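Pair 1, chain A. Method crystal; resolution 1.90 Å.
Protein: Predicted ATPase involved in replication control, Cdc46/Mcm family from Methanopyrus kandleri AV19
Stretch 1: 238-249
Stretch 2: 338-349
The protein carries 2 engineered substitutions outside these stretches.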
# COMPACT_ATOMS: atom_id res chain seq x y z
N GLU A 238 3.93 4.51 13.19
CA GLU A 238 2.46 4.37 13.37
C GLU A 238 1.93 2.95 13.28
O GLU A 238 0.88 2.63 13.86
CB GLU A 238 1.71 5.16 12.30
CG GLU A 238 2.04 6.62 12.23
CD GLU A 238 1.50 7.34 13.41
OE1 GLU A 238 0.28 7.60 13.42
OE2 GLU A 238 2.29 7.63 14.34
N ARG A 239 2.63 2.13 12.50
CA ARG A 239 2.12 0.82 12.10
C ARG A 239 2.21 -0.18 13.25
O ARG A 239 3.20 -0.18 13.99
CB ARG A 239 2.91 0.34 10.88
CG ARG A 239 2.67 1.21 9.64
CD ARG A 239 3.43 0.71 8.43
NE ARG A 239 4.88 0.81 8.59
CZ ARG A 239 5.59 1.92 8.40
NH1 ARG A 239 4.99 3.07 8.05
NH2 ARG A 239 6.89 1.88 8.56
N LEU A 240 1.18 -1.02 13.38
CA LEU A 240 1.11 -2.03 14.43
C LEU A 240 1.44 -3.41 13.90
O LEU A 240 1.00 -3.78 12.80
CB LEU A 240 -0.28 -2.07 15.08
CG LEU A 240 -0.64 -0.93 16.04
CD1 LEU A 240 -2.13 -0.69 16.04
CD2 LEU A 240 -0.16 -1.25 17.44
N HIS A 241 2.18 -4.17 14.69
CA HIS A 241 2.54 -5.55 14.34
C HIS A 241 1.97 -6.50 15.37
O HIS A 241 2.12 -6.28 16.58
CB HIS A 241 4.06 -5.67 14.24
CG HIS A 241 4.69 -4.61 13.38
ND1 HIS A 241 4.40 -4.48 12.04
CD2 HIS A 241 5.56 -3.61 13.67
CE1 HIS A 241 5.08 -3.46 11.54
NE2 HIS A 241 5.78 -2.91 12.51
N VAL A 242 1.29 -7.52 14.88
CA VAL A 242 0.49 -8.41 15.75
C VAL A 242 0.86 -9.85 15.44
O VAL A 242 0.94 -10.24 14.27
CB VAL A 242 -1.05 -8.18 15.56
CG1 VAL A 242 -1.87 -9.14 16.42
CG2 VAL A 242 -1.46 -6.73 15.94
N LEU A 243 1.11 -10.63 16.49
CA LEU A 243 1.36 -12.06 16.35
C LEU A 243 0.16 -12.83 16.90
O LEU A 243 -0.17 -12.69 18.08
CB LEU A 243 2.62 -12.46 17.14
CG LEU A 243 2.98 -13.96 17.21
CD1 LEU A 243 3.12 -14.57 15.82
CD2 LEU A 243 4.26 -14.15 18.04
N LEU A 244 -0.47 -13.63 16.05
CA LEU A 244 -1.51 -14.57 16.47
C LEU A 244 -0.87 -15.88 16.89
O LEU A 244 -0.12 -16.48 16.13
CB LEU A 244 -2.44 -14.87 15.31
CG LEU A 244 -3.34 -13.83 14.67
CD1 LEU A 244 -4.37 -14.57 13.85
CD2 LEU A 244 -4.01 -12.96 15.72
N ALA A 245 -1.17 -16.32 18.12
CA ALA A 245 -0.66 -17.61 18.57
C ALA A 245 -1.83 -18.57 18.81
O ALA A 245 -2.55 -18.44 19.80
CB ALA A 245 0.17 -17.43 19.82
N GLY A 246 -2.02 -19.50 17.88
CA GLY A 246 -3.08 -20.50 17.99
C GLY A 246 -2.87 -21.66 17.03
O GLY A 246 -1.82 -21.77 16.40
N TYR A 247 -3.89 -22.51 16.92
CA TYR A 247 -3.87 -23.66 16.00
C TYR A 247 -3.81 -23.18 14.55
O TYR A 247 -4.41 -22.14 14.24
CB TYR A 247 -5.11 -24.53 16.21
CG TYR A 247 -5.03 -25.44 17.41
CD1 TYR A 247 -5.12 -24.93 18.70
CD2 TYR A 247 -4.88 -26.82 17.25
CE1 TYR A 247 -5.05 -25.76 19.82
CE2 TYR A 247 -4.81 -27.67 18.36
CZ TYR A 247 -4.89 -27.13 19.64
OH TYR A 247 -4.83 -27.94 20.75
N PRO A 248 -3.11 -23.92 13.67
CA PRO A 248 -2.86 -23.52 12.27
C PRO A 248 -4.08 -23.13 11.46
O PRO A 248 -4.10 -22.07 10.84
CB PRO A 248 -2.21 -24.78 11.66
CG PRO A 248 -1.56 -25.45 12.79
CD PRO A 248 -2.46 -25.22 13.98
N VAL A 249 -5.09 -24.00 11.45
CA VAL A 249 -6.28 -23.84 10.63
C VAL A 249 -7.00 -22.51 10.92
O VAL A 249 -7.32 -21.74 10.00
CB VAL A 249 -7.27 -25.02 10.88
CG1 VAL A 249 -7.66 -25.09 12.38
CG2 VAL A 249 -8.50 -24.90 9.97
N ALA A 338 8.94 -0.74 2.43
CA ALA A 338 8.21 -1.91 2.87
C ALA A 338 7.48 -1.53 4.14
O ALA A 338 7.74 -2.08 5.22
CB ALA A 338 9.16 -3.07 3.11
N ARG A 339 6.57 -0.56 4.00
CA ARG A 339 5.89 0.05 5.14
C ARG A 339 4.64 -0.75 5.40
O ARG A 339 3.52 -0.26 5.19
CB ARG A 339 5.59 1.53 4.86
CG ARG A 339 6.87 2.36 4.72
CD ARG A 339 6.64 3.70 3.97
NE ARG A 339 6.19 3.51 2.59
CZ ARG A 339 5.97 4.50 1.72
NH1 ARG A 339 6.19 5.77 2.08
NH2 ARG A 339 5.56 4.22 0.49
N CYS A 340 4.84 -1.99 5.84
CA CYS A 340 3.73 -2.93 6.05
C CYS A 340 3.45 -3.15 7.53
O CYS A 340 4.34 -3.01 8.37
CB CYS A 340 4.05 -4.26 5.35
SG CYS A 340 5.65 -4.99 5.75
N ALA A 341 2.21 -3.45 7.86
CA ALA A 341 1.85 -3.85 9.22
C ALA A 341 1.92 -5.37 9.20
O ALA A 341 1.25 -6.01 8.39
CB ALA A 341 0.43 -3.35 9.55
N VAL A 342 2.75 -5.95 10.06
CA VAL A 342 2.99 -7.39 10.03
C VAL A 342 1.95 -8.12 10.89
O VAL A 342 1.88 -7.91 12.11
CB VAL A 342 4.41 -7.75 10.47
CG1 VAL A 342 4.58 -9.28 10.61
CG2 VAL A 342 5.44 -7.17 9.47
N LEU A 343 1.16 -8.94 10.23
CA LEU A 343 0.20 -9.84 10.88
C LEU A 343 0.73 -11.26 10.73
O LEU A 343 0.57 -11.89 9.70
CB LEU A 343 -1.19 -9.73 10.27
CG LEU A 343 -2.22 -10.76 10.82
CD1 LEU A 343 -2.36 -10.66 12.33
CD2 LEU A 343 -3.52 -10.55 10.15
N ALA A 344 1.37 -11.74 11.78
CA ALA A 344 2.01 -13.04 11.76
C ALA A 344 1.16 -14.06 12.53
O ALA A 344 0.32 -13.68 13.34
CB ALA A 344 3.36 -12.95 12.36
N ALA A 345 1.38 -15.34 12.22
CA ALA A 345 0.75 -16.43 12.95
C ALA A 345 1.78 -17.50 13.31
O ALA A 345 2.64 -17.85 12.49
CB ALA A 345 -0.39 -17.01 12.15
N ILE A 346 1.67 -18.03 14.52
CA ILE A 346 2.58 -19.08 14.98
C ILE A 346 1.79 -20.17 15.68
O ILE A 346 0.82 -19.89 16.40
CB ILE A 346 3.68 -18.53 15.92
CG1 ILE A 346 4.78 -19.57 16.14
CG2 ILE A 346 3.10 -18.08 17.28
CD1 ILE A 346 6.11 -18.97 16.60
N ASN A 347 2.19 -21.42 15.44
CA ASN A 347 1.57 -22.56 16.09
C ASN A 347 2.43 -23.00 17.25
O ASN A 347 3.46 -23.64 17.04
CB ASN A 347 1.40 -23.73 15.11
CG ASN A 347 0.95 -25.02 15.80
OD1 ASN A 347 0.57 -25.01 16.97
ND2 ASN A 347 0.98 -26.13 15.06
N PRO A 348 2.00 -22.69 18.49
CA PRO A 348 2.71 -23.12 19.69
C PRO A 348 2.45 -24.61 19.94
O PRO A 348 2.58 -25.43 19.02
CB PRO A 348 2.09 -22.26 20.79
CG PRO A 348 0.71 -21.97 20.31
CD PRO A 348 0.75 -21.97 18.81
N GLY A 349 2.08 -24.97 21.16
CA GLY A 349 1.63 -26.34 21.43
C GLY A 349 1.59 -26.67 22.90
O GLY A 349 1.65 -25.79 23.76
O HOH W 1 6.43 -1.31 9.02

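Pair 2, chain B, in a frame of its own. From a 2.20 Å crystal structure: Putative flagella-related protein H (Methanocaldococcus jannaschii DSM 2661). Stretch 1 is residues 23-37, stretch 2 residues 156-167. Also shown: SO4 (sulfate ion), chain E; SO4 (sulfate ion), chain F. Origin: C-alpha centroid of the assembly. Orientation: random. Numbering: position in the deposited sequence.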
# COMPACT_ATOMS: atom_id res chain seq x y z
N GLY B 23 6.48 13.17 5.37
CA GLY B 23 6.11 12.18 6.34
C GLY B 23 6.42 12.70 7.74
O GLY B 23 6.82 13.85 7.91
N ILE B 24 6.27 11.83 8.73
CA ILE B 24 6.55 12.20 10.08
C ILE B 24 7.87 11.53 10.46
O ILE B 24 8.02 10.36 10.22
CB ILE B 24 5.45 11.70 11.00
CG1 ILE B 24 4.13 12.40 10.72
CG2 ILE B 24 5.86 11.90 12.46
CD1 ILE B 24 4.11 13.87 11.10
N PRO B 25 8.84 12.31 10.97
CA PRO B 25 10.11 11.67 11.34
C PRO B 25 9.93 10.70 12.48
O PRO B 25 9.25 10.98 13.49
CB PRO B 25 11.02 12.82 11.76
CG PRO B 25 10.41 14.03 11.16
CD PRO B 25 8.92 13.77 11.11
N HIS B 26 10.52 9.55 12.31
CA HIS B 26 10.70 8.63 13.43
C HIS B 26 11.31 9.36 14.65
O HIS B 26 12.13 10.23 14.49
CB HIS B 26 11.54 7.43 12.98
CG HIS B 26 10.73 6.42 12.22
ND1 HIS B 26 10.99 6.06 10.92
CD2 HIS B 26 9.65 5.71 12.59
CE1 HIS B 26 10.08 5.19 10.50
NE2 HIS B 26 9.26 4.96 11.50
N GLY B 27 10.89 8.97 15.86
CA GLY B 27 11.33 9.61 17.07
C GLY B 27 10.65 10.93 17.35
O GLY B 27 11.12 11.69 18.16
N SER B 28 9.58 11.27 16.66
CA SER B 28 8.93 12.54 16.90
C SER B 28 8.02 12.45 18.16
O SER B 28 7.35 11.43 18.39
CB SER B 28 8.08 12.94 15.68
OG SER B 28 8.92 13.34 14.58
N LEU B 29 8.01 13.53 18.92
CA LEU B 29 6.99 13.81 19.85
C LEU B 29 6.18 15.02 19.35
O LEU B 29 6.63 16.18 19.41
CB LEU B 29 7.56 14.12 21.22
CG LEU B 29 6.51 14.53 22.28
CD1 LEU B 29 5.55 13.42 22.61
CD2 LEU B 29 7.22 15.00 23.55
N ILE B 30 4.97 14.74 18.92
CA ILE B 30 4.13 15.72 18.35
C ILE B 30 3.12 16.14 19.39
O ILE B 30 2.42 15.33 19.96
CB ILE B 30 3.35 15.11 17.17
CG1 ILE B 30 4.32 14.43 16.20
CG2 ILE B 30 2.54 16.19 16.47
CD1 ILE B 30 3.71 13.97 14.89
N ILE B 31 3.06 17.42 19.63
CA ILE B 31 2.05 17.97 20.52
C ILE B 31 1.06 18.79 19.72
O ILE B 31 1.44 19.72 19.01
CB ILE B 31 2.71 18.88 21.60
CG1 ILE B 31 3.69 18.07 22.44
CG2 ILE B 31 1.64 19.52 22.48
CD1 ILE B 31 3.05 16.93 23.21
N ILE B 32 -0.20 18.45 19.83
CA ILE B 32 -1.26 19.20 19.20
C ILE B 32 -2.06 19.95 20.22
O ILE B 32 -2.76 19.35 21.00
CB ILE B 32 -2.16 18.28 18.39
CG1 ILE B 32 -1.29 17.46 17.39
CG2 ILE B 32 -3.16 19.13 17.63
CD1 ILE B 32 -2.06 16.36 16.67
N GLU B 33 -1.89 21.26 20.25
CA GLU B 33 -2.40 22.06 21.33
C GLU B 33 -3.44 23.01 20.79
O GLU B 33 -3.16 23.81 19.88
CB GLU B 33 -1.25 22.87 21.98
CG GLU B 33 -1.73 23.99 22.93
CD GLU B 33 -0.63 24.76 23.65
OE1 GLU B 33 0.56 24.59 23.31
OE2 GLU B 33 -0.98 25.52 24.59
N GLY B 34 -4.62 23.01 21.40
CA GLY B 34 -5.66 23.95 21.01
C GLY B 34 -6.87 23.72 21.87
O GLY B 34 -6.99 22.68 22.51
N GLU B 35 -7.79 24.66 21.84
CA GLU B 35 -9.02 24.56 22.59
C GLU B 35 -9.99 23.49 22.06
O GLU B 35 -9.78 22.88 21.00
CB GLU B 35 -9.71 25.91 22.63
CG GLU B 35 -8.81 26.97 23.21
CD GLU B 35 -9.54 28.20 23.67
OE1 GLU B 35 -8.85 29.21 23.92
OE2 GLU B 35 -10.78 28.15 23.78
N GLU B 36 -11.05 23.26 22.81
CA GLU B 36 -12.07 22.32 22.38
C GLU B 36 -12.52 22.67 20.99
O GLU B 36 -12.62 23.83 20.67
CB GLU B 36 -13.29 22.44 23.28
CG GLU B 36 -13.00 22.29 24.75
CD GLU B 36 -14.24 22.19 25.60
OE1 GLU B 36 -14.16 21.59 26.68
OE2 GLU B 36 -15.29 22.73 25.20
N SER B 37 -12.86 21.65 20.20
CA SER B 37 -13.53 21.82 18.89
C SER B 37 -12.66 22.43 17.79
O SER B 37 -13.17 22.87 16.78
CB SER B 37 -14.79 22.67 19.03
OG SER B 37 -15.59 22.21 20.10
N LYS B 156 12.84 5.28 18.33
CA LYS B 156 12.31 5.48 16.96
C LYS B 156 10.77 5.42 16.83
O LYS B 156 10.20 5.61 15.75
CB LYS B 156 12.94 4.50 15.98
CG LYS B 156 14.44 4.62 15.97
CD LYS B 156 14.86 5.82 15.15
CE LYS B 156 16.39 5.99 15.14
NZ LYS B 156 17.03 4.63 15.04
N LYS B 157 10.11 5.21 17.95
CA LYS B 157 8.68 5.34 18.00
C LYS B 157 8.26 6.78 17.82
O LYS B 157 9.04 7.70 18.03
CB LYS B 157 8.12 4.90 19.37
CG LYS B 157 8.68 3.65 20.01
CD LYS B 157 8.06 2.45 19.38
CE LYS B 157 8.54 1.18 20.03
NZ LYS B 157 7.64 0.20 19.44
N ILE B 158 7.00 6.94 17.53
CA ILE B 158 6.41 8.23 17.42
C ILE B 158 5.32 8.38 18.45
O ILE B 158 4.52 7.51 18.58
CB ILE B 158 5.80 8.41 16.01
CG1 ILE B 158 6.93 8.51 15.00
CG2 ILE B 158 4.93 9.66 15.96
CD1 ILE B 158 6.53 8.22 13.56
N ILE B 159 5.29 9.51 19.15
CA ILE B 159 4.23 9.79 20.09
C ILE B 159 3.49 11.07 19.76
O ILE B 159 4.09 12.07 19.42
CB ILE B 159 4.77 9.84 21.55
CG1 ILE B 159 5.19 8.44 21.94
CG2 ILE B 159 3.71 10.32 22.52
CD1 ILE B 159 5.89 8.35 23.27
N ILE B 160 2.17 11.05 19.90
CA ILE B 160 1.38 12.17 19.54
C ILE B 160 0.41 12.41 20.68
O ILE B 160 -0.35 11.52 20.98
CB ILE B 160 0.57 11.85 18.22
CG1 ILE B 160 1.50 11.44 17.09
CG2 ILE B 160 -0.24 13.05 17.80
CD1 ILE B 160 0.82 11.02 15.77
N CYS B 161 0.37 13.63 21.23
CA CYS B 161 -0.60 13.99 22.26
C CYS B 161 -1.40 15.21 21.88
O CYS B 161 -0.90 16.15 21.26
CB CYS B 161 0.08 14.33 23.56
SG CYS B 161 1.27 13.14 24.23
N THR B 162 -2.65 15.25 22.31
CA THR B 162 -3.39 16.49 22.28
C THR B 162 -3.40 17.15 23.67
O THR B 162 -3.45 16.48 24.68
CB THR B 162 -4.81 16.28 21.78
OG1 THR B 162 -5.53 15.51 22.73
CG2 THR B 162 -4.79 15.50 20.43
N VAL B 163 -3.43 18.47 23.65
CA VAL B 163 -3.43 19.27 24.83
C VAL B 163 -4.50 20.35 24.69
O VAL B 163 -4.50 21.10 23.70
CB VAL B 163 -2.07 19.96 24.93
CG1 VAL B 163 -2.09 21.05 26.01
CG2 VAL B 163 -0.97 18.96 25.18
N ASN B 164 -5.42 20.43 25.65
CA ASN B 164 -6.34 21.54 25.73
C ASN B 164 -5.78 22.52 26.75
O ASN B 164 -5.71 22.21 27.92
CB ASN B 164 -7.72 21.06 26.14
CG ASN B 164 -8.73 22.21 26.31
OD1 ASN B 164 -8.38 23.38 26.41
ND2 ASN B 164 -10.00 21.85 26.36
N PRO B 165 -5.37 23.72 26.31
CA PRO B 165 -4.67 24.58 27.25
C PRO B 165 -5.53 25.06 28.42
O PRO B 165 -4.97 25.51 29.42
CB PRO B 165 -4.20 25.77 26.37
CG PRO B 165 -5.12 25.77 25.21
CD PRO B 165 -5.48 24.33 24.97
N LYS B 166 -6.86 24.95 28.31
CA LYS B 166 -7.76 25.29 29.41
C LYS B 166 -7.69 24.35 30.63
O LYS B 166 -8.27 24.62 31.70
CB LYS B 166 -9.20 25.36 28.93
CG LYS B 166 -9.51 26.63 28.17
CD LYS B 166 -10.83 26.53 27.41
CE LYS B 166 -11.45 27.89 27.17
NZ LYS B 166 -11.95 28.46 28.45
N GLU B 167 -7.01 23.24 30.45
CA GLU B 167 -7.05 22.18 31.41
C GLU B 167 -5.80 22.25 32.24
O GLU B 167 -5.75 21.62 33.27
CB GLU B 167 -7.11 20.81 30.72
CG GLU B 167 -8.49 20.31 30.31
CD GLU B 167 -8.50 18.88 29.75
OE1 GLU B 167 -9.51 18.17 29.94
OE2 GLU B 167 -7.54 18.45 29.11
S SO4 E . -11.05 18.76 19.13
O1 SO4 E . -10.13 19.95 19.08
O2 SO4 E . -11.93 18.79 17.97
O3 SO4 E . -10.40 17.43 19.03
O4 SO4 E . -11.77 19.06 20.37
S SO4 F . -10.24 18.64 24.26
O1 SO4 F . -9.85 19.92 23.65
O2 SO4 F . -11.48 17.98 23.74
O3 SO4 F . -10.51 19.08 25.65
O4 SO4 F . -9.16 17.58 24.20

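Two parallel strands laid side by side fix the path of the main chain far more tightly than they fix the side chains, and pairs 1 and 2 illustrate the principle. Superposed on 14 central residues, the two backbones agree closely. In each, the neighbouring strands run in the same direction at an angle of 21°, and their axes approach to about 4.5 Å.

The common framework is a ladder of main-chain hydrogen bonds in which one strand uses alternate residues, each bonding through both N and O to residues that flank its bridge partner. In pair 1, Val A242 N donates to Val A342 O (2.9 Å) and Val A242 O accepts from Ala A344 N (2.9 Å); Leu A244 repeats the pattern, its N reaching Ala A344 O at 2.8 Å and its O receiving Ile A346 N at 2.9 Å. The matching residues of pair 2, Ile B30 and Ile B32, do the same: Ile B30 N lies 2.9 Å from Ile B159 O, and Ile B32 N lies 2.8 Å from Cys B161 O. A glycine ends both ladders. Gly A246 N bonds to Ile A346 O at 3.2 Å, and its counterpart Gly B34 N to Val B163 O at 3.0 Å. Past this rung an Asn-Pro pair also coincides, Asn A347 with Asn B164 and Pro A348 with Pro B165, and each proline sets its CD against the glycine carbonyl: Pro A348 CD is 3.5 Å from Gly A246 O, Pro B165 CD 3.3 Å from Gly B34 O.

On this scaffold, bulk is distributed differently. Leu A244 and Ile B32 have side-chain centres only 0.3 Å apart and pack against matching positions with different atoms: Leu A244 CG lies 4.1 Å from Leu A343 CD1, and Ile B32 CD1 lies 3.9 Å from Ile B160 CG2. On the other face, Leu A243 extends CD1 to within 3.8 Å of both Ala A344 CB and Ile A346 CG2, reaching a small neighbour and a large one with the same methyl. Ile B31 uses two branches instead, placing CD1 4.0 Å from Cys B161 CB and CG2 3.8 Å from Val B163 CG2. The position of Ala A245 holds Glu B33 in pair 2, a buried acid whose carboxylate oxygens are hydrogen-bonded elsewhere in the structure.

The sharpest divergence comes where the strands begin. At the rung where Ser B28 O accepts from Ile B159 N (2.9 Å), pair 1 substitutes a side chain: Val A342 N donates to His A241 ND1 at 3.0 Å, nearly straight at 171°. The imidazole thereby takes over a main-chain carbonyl's role, while Leu A240 O, the counterpart of Ser B28 O, stands 3.9 Å from Val A342 N. Pair 2 has Leu B29 at the histidine position, and its CD1 makes an apolar contact with Ile B159 CG2 at 3.6 Å. Similar backbones thus accommodate both a polar and an apolar solution.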